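Local coordinates for invasion-associated protein B (Bartonella henselae, PDB 3DTD), which is of unknown molecular function but is probably associated with the invasion of host cells by this bacterium, at residues V71-V84 / I103-F117. Sequence-based numbering, arbitrary orientation.
Sequences VVSGNLTVPFGILV and IRTCVPAGCIVPIVF
V72 to V78 pairs antiparallel with C111 to F117 through seven backbone hydrogen bonds, from F117 N to V72 O at one end to C111 N and V78 O at the other, the strand directions 149° apart. On one sheet face, V72 CG1 meets the F117 ring in its plane at F117 CD1 (3.7 Å), L76 and V113 lie side by side, and V78 CG2 lies 3.8 Å from C111 CB and also reaches V113 CG2. On the other face, I112 spans two neighbours: I112 CG2 lies 3.4 Å from N75 OD1, and I112 CD1 3.6 Å from T77 OG1. With CG anti to its carbonyl carbon (chi1 -71°), F80 carries its ring back to the type I turn V107-G110, where G110 CA makes a CH-pi contact over one face, 4.2 Å from the F80 centroid and 25° off the normal. V107 O approaches the ring edge, 3.2 Å from F80 CZ, while C111 SG lies obliquely; its disulfide to C106 ties strands 105-107 and 110-117 together beside the turn. I103 CD1 reaches I82 CG2 (3.8 Å), and one water bridges V84 O and I103 N. The pair lies inside a seven-stranded antiparallel sheet, between strands 58-66 and 105-107; L76 and V78 pack on strand 130-136, V72 and F117 on helix 119-127, and C106 meets C106 of the second subunit.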
ATOM      1  N   VAL C  71      27.371  27.018  34.159  1.00 75.29           N
ATOM      2  CA  VAL C  71      27.925  26.846  32.811  1.00 71.31           C
ATOM      3  C   VAL C  71      26.881  26.232  31.850  1.00 64.55           C
ATOM      4  O   VAL C  71      26.094  25.361  32.233  1.00 62.60           O
ATOM      5  CB  VAL C  71      29.297  26.066  32.843  1.00 73.41           C
ATOM      6  CG1 VAL C  71      29.135  24.637  33.355  1.00 79.92           C
ATOM      7  CG2 VAL C  71      29.996  26.076  31.487  1.00 68.05           C
ATOM      8  N   VAL C  72      26.864  26.725  30.615  1.00 53.72           N
ATOM      9  CA  VAL C  72      25.955  26.236  29.586  1.00 46.60           C
ATOM     10  C   VAL C  72      26.693  25.272  28.641  1.00 41.94           C
ATOM     11  O   VAL C  72      27.691  25.642  28.028  1.00 43.21           O
ATOM     12  CB  VAL C  72      25.313  27.428  28.819  1.00 46.76           C
ATOM     13  CG1 VAL C  72      24.588  26.969  27.577  1.00 41.95           C
ATOM     14  CG2 VAL C  72      24.364  28.200  29.731  1.00 45.43           C
ATOM     15  N   SER C  73      26.214  24.032  28.545  1.00 46.31           N
ATOM     16  CA  SER C  73      26.843  23.020  27.691  1.00 46.62           C
ATOM     17  C   SER C  73      25.820  22.171  26.932  1.00 45.52           C
ATOM     18  O   SER C  73      24.642  22.152  27.274  1.00 46.45           O
ATOM     19  CB  SER C  73      27.779  22.120  28.511  1.00 46.21           C
ATOM     20  OG  SER C  73      27.051  21.194  29.305  1.00 46.59           O
ATOM     21  N   GLY C  74      26.280  21.469  25.902  1.00 44.89           N
ATOM     22  CA  GLY C  74      25.432  20.536  25.173  1.00 42.71           C
ATOM     23  C   GLY C  74      26.024  20.080  23.858  1.00 43.67           C
ATOM     24  O   GLY C  74      27.233  19.871  23.749  1.00 43.20           O
ATOM     25  N   ASN C  75      25.166  19.937  22.851  1.00 43.32           N
ATOM     26  CA  ASN C  75      25.578  19.399  21.559  1.00 40.36           C
ATOM     27  C   ASN C  75      25.055  20.162  20.356  1.00 39.10           C
ATOM     28  O   ASN C  75      23.906  20.604  20.326  1.00 40.14           O
ATOM     29  CB  ASN C  75      25.181  17.921  21.439  1.00 41.39           C
ATOM     30  CG  ASN C  75      25.996  17.023  22.353  1.00 47.44           C
ATOM     31  OD1 ASN C  75      27.224  16.963  22.256  1.00 50.46           O
ATOM     32  ND2 ASN C  75      25.314  16.320  23.248  1.00 49.85           N
ATOM     33  N   LEU C  76      25.922  20.289  19.361  1.00 36.79           N
ATOM     34  CA  LEU C  76      25.571  20.823  18.065  1.00 38.64           C
ATOM     35  C   LEU C  76      25.567  19.668  17.063  1.00 38.29           C
ATOM     36  O   LEU C  76      26.508  18.881  17.020  1.00 39.37           O
ATOM     37  CB  LEU C  76      26.585  21.897  17.665  1.00 40.60           C
ATOM     38  CG  LEU C  76      26.551  22.557  16.288  1.00 47.81           C
ATOM     39  CD1 LEU C  76      25.367  23.488  16.153  1.00 52.51           C
ATOM     40  CD2 LEU C  76      27.846  23.313  16.061  1.00 43.77           C
ATOM     41  N   THR C  77      24.497  19.556  16.281  1.00 39.23           N
ATOM     42  CA  THR C  77      24.411  18.554  15.223  1.00 39.30           C
ATOM     43  C   THR C  77      24.654  19.239  13.882  1.00 40.66           C
ATOM     44  O   THR C  77      23.960  20.188  13.538  1.00 41.51           O
ATOM     45  CB  THR C  77      23.047  17.830  15.220  1.00 41.31           C
ATOM     46  OG1 THR C  77      22.764  17.325  16.531  1.00 45.21           O
ATOM     47  CG2 THR C  77      23.050  16.671  14.231  1.00 38.71           C
ATOM     48  N   VAL C  78      25.660  18.765  13.149  1.00 41.56           N
ATOM     49  CA  VAL C  78      26.042  19.331  11.848  1.00 39.63           C
ATOM     50  C   VAL C  78      25.821  18.273  10.747  1.00 40.72           C
ATOM     51  O   VAL C  78      25.622  17.099  11.069  1.00 39.47           O
ATOM     52  CB  VAL C  78      27.516  19.895  11.857  1.00 39.17           C
ATOM     53  CG1 VAL C  78      27.672  21.027  12.877  1.00 38.77           C
ATOM     54  CG2 VAL C  78      28.543  18.802  12.096  1.00 36.29           C
ATOM     55  N   PRO C  79      25.820  18.680   9.456  1.00 40.77           N
ATOM     56  CA  PRO C  79      25.611  17.703   8.374  1.00 40.58           C
ATOM     57  C   PRO C  79      26.685  16.621   8.225  1.00 39.48           C
ATOM     58  O   PRO C  79      27.773  16.731   8.784  1.00 40.72           O
ATOM     59  CB  PRO C  79      25.604  18.572   7.103  1.00 39.27           C
ATOM     60  CG  PRO C  79      25.356  19.941   7.560  1.00 39.69           C
ATOM     61  CD  PRO C  79      25.955  20.047   8.917  1.00 38.10           C
ATOM     62  N   PHE C  80      26.346  15.583   7.466  1.00 38.81           N
ATOM     63  CA  PHE C  80      27.295  14.577   7.006  1.00 36.76           C
ATOM     64  C   PHE C  80      28.228  15.197   5.967  1.00 38.38           C
ATOM     65  O   PHE C  80      27.906  16.227   5.369  1.00 39.07           O
ATOM     66  CB  PHE C  80      26.543  13.416   6.348  1.00 36.23           C
ATOM     67  CG  PHE C  80      25.765  12.556   7.309  1.00 37.44           C
ATOM     68  CD1 PHE C  80      26.381  11.965   8.411  1.00 32.34           C
ATOM     69  CD2 PHE C  80      24.419  12.305   7.084  1.00 36.07           C
ATOM     70  CE1 PHE C  80      25.660  11.164   9.282  1.00 29.85           C
ATOM     71  CE2 PHE C  80      23.693  11.504   7.949  1.00 36.06           C
ATOM     72  CZ  PHE C  80      24.311  10.933   9.047  1.00 33.59           C
ATOM     73  N   GLY C  81      29.378  14.566   5.746  1.00 38.07           N
ATOM     74  CA  GLY C  81      30.306  15.021   4.708  1.00 38.91           C
ATOM     75  C   GLY C  81      31.291  16.082   5.162  1.00 40.15           C
ATOM     76  O   GLY C  81      31.995  16.674   4.339  1.00 40.96           O
ATOM     77  N   ILE C  82      31.339  16.317   6.472  1.00 38.81           N
ATOM     78  CA  ILE C  82      32.243  17.306   7.065  1.00 38.79           C
ATOM     79  C   ILE C  82      33.557  16.633   7.458  1.00 39.55           C
ATOM     80  O   ILE C  82      33.552  15.571   8.083  1.00 41.67           O
ATOM     81  CB  ILE C  82      31.589  18.015   8.305  1.00 38.33           C
ATOM     82  CG1 ILE C  82      30.281  18.719   7.917  1.00 35.78           C
ATOM     83  CG2 ILE C  82      32.551  18.999   8.987  1.00 36.27           C
ATOM     84  CD1 ILE C  82      30.383  19.651   6.724  1.00 40.11           C
ATOM     85  N   LEU C  83      34.668  17.258   7.067  1.00 41.38           N
ATOM     86  CA  LEU C  83      36.012  16.814   7.434  1.00 41.31           C
ATOM     87  C   LEU C  83      36.221  16.857   8.942  1.00 43.06           C
ATOM     88  O   LEU C  83      36.304  17.918   9.558  1.00 45.18           O
ATOM     89  CB  LEU C  83      37.083  17.630   6.701  1.00 42.75           C
ATOM     90  CG  LEU C  83      38.545  17.195   6.819  1.00 46.77           C
ATOM     91  CD1 LEU C  83      38.734  15.747   6.402  1.00 46.55           C
ATOM     92  CD2 LEU C  83      39.394  18.088   5.960  1.00 48.93           C
ATOM     93  N   VAL C  84      36.304  15.662   9.505  1.00 44.85           N
ATOM     94  CA  VAL C  84      36.313  15.412  10.936  1.00 46.05           C
ATOM     95  C   VAL C  84      37.623  15.820  11.631  1.00 49.71           C
ATOM     96  O   VAL C  84      37.631  16.137  12.830  1.00 49.58           O
ATOM     97  CB  VAL C  84      35.940  13.912  11.154  1.00 47.94           C
ATOM     98  CG1 VAL C  84      36.978  13.143  11.950  1.00 44.84           C
ATOM     99  CG2 VAL C  84      34.510  13.770  11.678  1.00 43.33           C
ATOM    100  N   ILE C 103      34.059  17.629  15.912  1.00 41.76           N
ATOM    101  CA  ILE C 103      33.110  16.510  15.893  1.00 38.88           C
ATOM    102  C   ILE C 103      33.617  15.386  16.794  1.00 38.65           C
ATOM    103  O   ILE C 103      34.779  14.995  16.703  1.00 42.60           O
ATOM    104  CB  ILE C 103      32.872  15.993  14.434  1.00 37.58           C
ATOM    105  CG1 ILE C 103      32.178  17.068  13.595  1.00 36.54           C
ATOM    106  CG2 ILE C 103      32.057  14.691  14.411  1.00 32.92           C
ATOM    107  CD1 ILE C 103      32.191  16.810  12.098  1.00 36.68           C
ATOM    108  N   ARG C 104      32.753  14.900  17.682  1.00 36.35           N
ATOM    109  CA  ARG C 104      33.077  13.775  18.553  1.00 35.75           C
ATOM    110  C   ARG C 104      32.733  12.447  17.872  1.00 38.79           C
ATOM    111  O   ARG C 104      33.505  11.476  17.928  1.00 35.29           O
ATOM    112  CB  ARG C 104      32.323  13.896  19.883  1.00 32.48           C
ATOM    113  CG  ARG C 104      32.570  12.749  20.848  1.00 30.44           C
ATOM    114  CD  ARG C 104      32.278  13.120  22.288  1.00 46.55           C
ATOM    115  NE  ARG C 104      32.779  12.094  23.204  1.00 50.84           N
ATOM    116  CZ  ARG C 104      32.065  11.059  23.641  1.00 59.12           C
ATOM    117  NH1 ARG C 104      30.800  10.904  23.262  1.00 56.48           N
ATOM    118  NH2 ARG C 104      32.618  10.176  24.465  1.00 60.83           N
ATOM    119  N   THR C 105      31.564  12.425  17.236  1.00 37.53           N
ATOM    120  CA  THR C 105      31.037  11.240  16.572  1.00 39.26           C
ATOM    121  C   THR C 105      29.923  11.636  15.612  1.00 39.13           C
ATOM    122  O   THR C 105      29.466  12.781  15.619  1.00 39.20           O
ATOM    123  CB  THR C 105      30.503  10.196  17.590  1.00 41.54           C
ATOM    124  OG1 THR C 105      30.163   8.990  16.904  1.00 50.19           O
ATOM    125  CG2 THR C 105      29.283  10.710  18.362  1.00 40.22           C
ATOM    126  N   CYS C 106      29.499  10.696  14.775  1.00 39.31           N
ATOM    127  CA  CYS C 106      28.324  10.905  13.943  1.00 40.27           C
ATOM    128  C   CYS C 106      27.347   9.759  14.121  1.00 39.86           C
ATOM    129  O   CYS C 106      27.744   8.614  14.331  1.00 41.47           O
ATOM    130  CB  CYS C 106      28.690  11.091  12.470  1.00 40.36           C
ATOM    131  SG  CYS C 106      30.004  12.330  12.133  1.00 47.36           S
ATOM    132  N   VAL C 107      26.066  10.102  14.064  1.00 40.98           N
ATOM    133  CA  VAL C 107      24.955   9.176  14.256  1.00 38.15           C
ATOM    134  C   VAL C 107      24.046   9.353  13.022  1.00 39.45           C
ATOM    135  O   VAL C 107      24.328  10.227  12.200  1.00 39.26           O
ATOM    136  CB  VAL C 107      24.213   9.471  15.602  1.00 39.72           C
ATOM    137  CG1 VAL C 107      25.046   9.006  16.794  1.00 36.75           C
ATOM    138  CG2 VAL C 107      23.846  10.950  15.738  1.00 36.51           C
ATOM    139  N   PRO C 108      22.992   8.515  12.853  1.00 40.18           N
ATOM    140  CA  PRO C 108      22.058   8.748  11.731  1.00 40.37           C
ATOM    141  C   PRO C 108      21.497  10.175  11.580  1.00 41.09           C
ATOM    142  O   PRO C 108      21.245  10.608  10.453  1.00 42.22           O
ATOM    143  CB  PRO C 108      20.929   7.754  12.012  1.00 38.63           C
ATOM    144  CG  PRO C 108      21.615   6.632  12.701  1.00 39.29           C
ATOM    145  CD  PRO C 108      22.624   7.289  13.595  1.00 40.52           C
ATOM    146  N   ALA C 109      21.325  10.890  12.693  1.00 41.56           N
ATOM    147  CA  ALA C 109      20.837  12.278  12.684  1.00 41.88           C
ATOM    148  C   ALA C 109      21.862  13.303  12.180  1.00 41.97           C
ATOM    149  O   ALA C 109      21.497  14.421  11.806  1.00 44.81           O
ATOM    150  CB  ALA C 109      20.333  12.672  14.075  1.00 39.61           C
ATOM    151  N   GLY C 110      23.135  12.921  12.175  1.00 40.22           N
ATOM    152  CA  GLY C 110      24.215  13.787  11.697  1.00 35.10           C
ATOM    153  C   GLY C 110      25.429  13.711  12.606  1.00 38.25           C
ATOM    154  O   GLY C 110      25.524  12.818  13.453  1.00 37.59           O
ATOM    155  N   CYS C 111      26.350  14.657  12.438  1.00 37.08           N
ATOM    156  CA  CYS C 111      27.593  14.672  13.205  1.00 37.28           C
ATOM    157  C   CYS C 111      27.523  15.555  14.450  1.00 37.37           C
ATOM    158  O   CYS C 111      27.114  16.712  14.382  1.00 39.07           O
ATOM    159  CB  CYS C 111      28.763  15.064  12.305  1.00 36.62           C
ATOM    160  SG  CYS C 111      29.090  13.811  11.059  1.00 42.88           S
ATOM    161  N   ILE C 112      27.932  14.993  15.582  1.00 37.61           N
ATOM    162  CA  ILE C 112      27.749  15.622  16.884  1.00 38.67           C
ATOM    163  C   ILE C 112      28.991  16.395  17.329  1.00 39.37           C
ATOM    164  O   ILE C 112      30.094  15.843  17.395  1.00 38.31           O
ATOM    165  CB  ILE C 112      27.331  14.579  17.967  1.00 40.10           C
ATOM    166  CG1 ILE C 112      26.155  13.709  17.486  1.00 39.98           C
ATOM    167  CG2 ILE C 112      27.020  15.255  19.303  1.00 35.83           C
ATOM    168  CD1 ILE C 112      24.859  14.462  17.142  1.00 47.00           C
ATOM    169  N   VAL C 113      28.787  17.680  17.618  1.00 38.56           N
ATOM    170  CA  VAL C 113      29.832  18.591  18.073  1.00 37.85           C
ATOM    171  C   VAL C 113      29.511  19.040  19.506  1.00 38.60           C
ATOM    172  O   VAL C 113      28.560  19.793  19.716  1.00 37.80           O
ATOM    173  CB  VAL C 113      29.930  19.840  17.151  1.00 37.33           C
ATOM    174  CG1 VAL C 113      31.065  20.751  17.587  1.00 34.58           C
ATOM    175  CG2 VAL C 113      30.111  19.440  15.696  1.00 34.35           C
ATOM    176  N   PRO C 114      30.282  18.561  20.500  1.00 41.31           N
ATOM    177  CA  PRO C 114      30.091  19.012  21.881  1.00 42.44           C
ATOM    178  C   PRO C 114      30.515  20.466  22.061  1.00 43.55           C
ATOM    179  O   PRO C 114      31.529  20.892  21.507  1.00 45.44           O
ATOM    180  CB  PRO C 114      31.021  18.098  22.693  1.00 40.12           C
ATOM    181  CG  PRO C 114      31.426  17.011  21.780  1.00 41.54           C
ATOM    182  CD  PRO C 114      31.364  17.568  20.400  1.00 40.42           C
ATOM    183  N   ILE C 115      29.730  21.209  22.831  1.00 45.05           N
ATOM    184  CA  ILE C 115      29.962  22.632  23.041  1.00 49.18           C
ATOM    185  C   ILE C 115      29.855  22.979  24.520  1.00 48.42           C
ATOM    186  O   ILE C 115      28.986  22.471  25.222  1.00 47.10           O
ATOM    187  CB  ILE C 115      28.981  23.502  22.215  1.00 49.79           C
ATOM    188  CG1 ILE C 115      27.612  22.816  22.115  1.00 54.66           C
ATOM    189  CG2 ILE C 115      29.548  23.740  20.824  1.00 51.35           C
ATOM    190  CD1 ILE C 115      26.445  23.723  21.847  1.00 48.26           C
ATOM    191  N   VAL C 116      30.779  23.815  24.988  1.00 50.35           N
ATOM    192  CA  VAL C 116      30.754  24.360  26.342  1.00 50.57           C
ATOM    193  C   VAL C 116      30.923  25.877  26.232  1.00 50.84           C
ATOM    194  O   VAL C 116      31.880  26.356  25.623  1.00 49.69           O
ATOM    195  CB  VAL C 116      31.870  23.748  27.241  1.00 51.48           C
ATOM    196  CG1 VAL C 116      31.946  24.460  28.582  1.00 51.76           C
ATOM    197  CG2 VAL C 116      31.641  22.257  27.464  1.00 52.11           C
ATOM    198  N   PHE C 117      29.982  26.623  26.807  1.00 51.16           N
ATOM    199  CA  PHE C 117      30.022  28.085  26.778  1.00 53.07           C
ATOM    200  C   PHE C 117      30.344  28.661  28.154  1.00 55.16           C
ATOM    201  O   PHE C 117      29.640  28.379  29.125  1.00 56.59           O
ATOM    202  CB  PHE C 117      28.682  28.649  26.297  1.00 51.21           C
ATOM    203  CG  PHE C 117      28.240  28.136  24.954  1.00 50.80           C
ATOM    204  CD1 PHE C 117      27.014  27.498  24.810  1.00 52.43           C
ATOM    205  CD2 PHE C 117      29.037  28.300  23.831  1.00 51.58           C
ATOM    206  CE1 PHE C 117      26.595  27.033  23.569  1.00 51.02           C
ATOM    207  CE2 PHE C 117      28.627  27.838  22.588  1.00 49.49           C
ATOM    208  CZ  PHE C 117      27.405  27.205  22.457  1.00 47.78           C
TER
HETATM  209  O   HOH W   1      35.684  18.174  13.609  1.00 40.68           O
HETATM  210  O   HOH W   2      37.612  15.527  16.154  1.00 44.37           O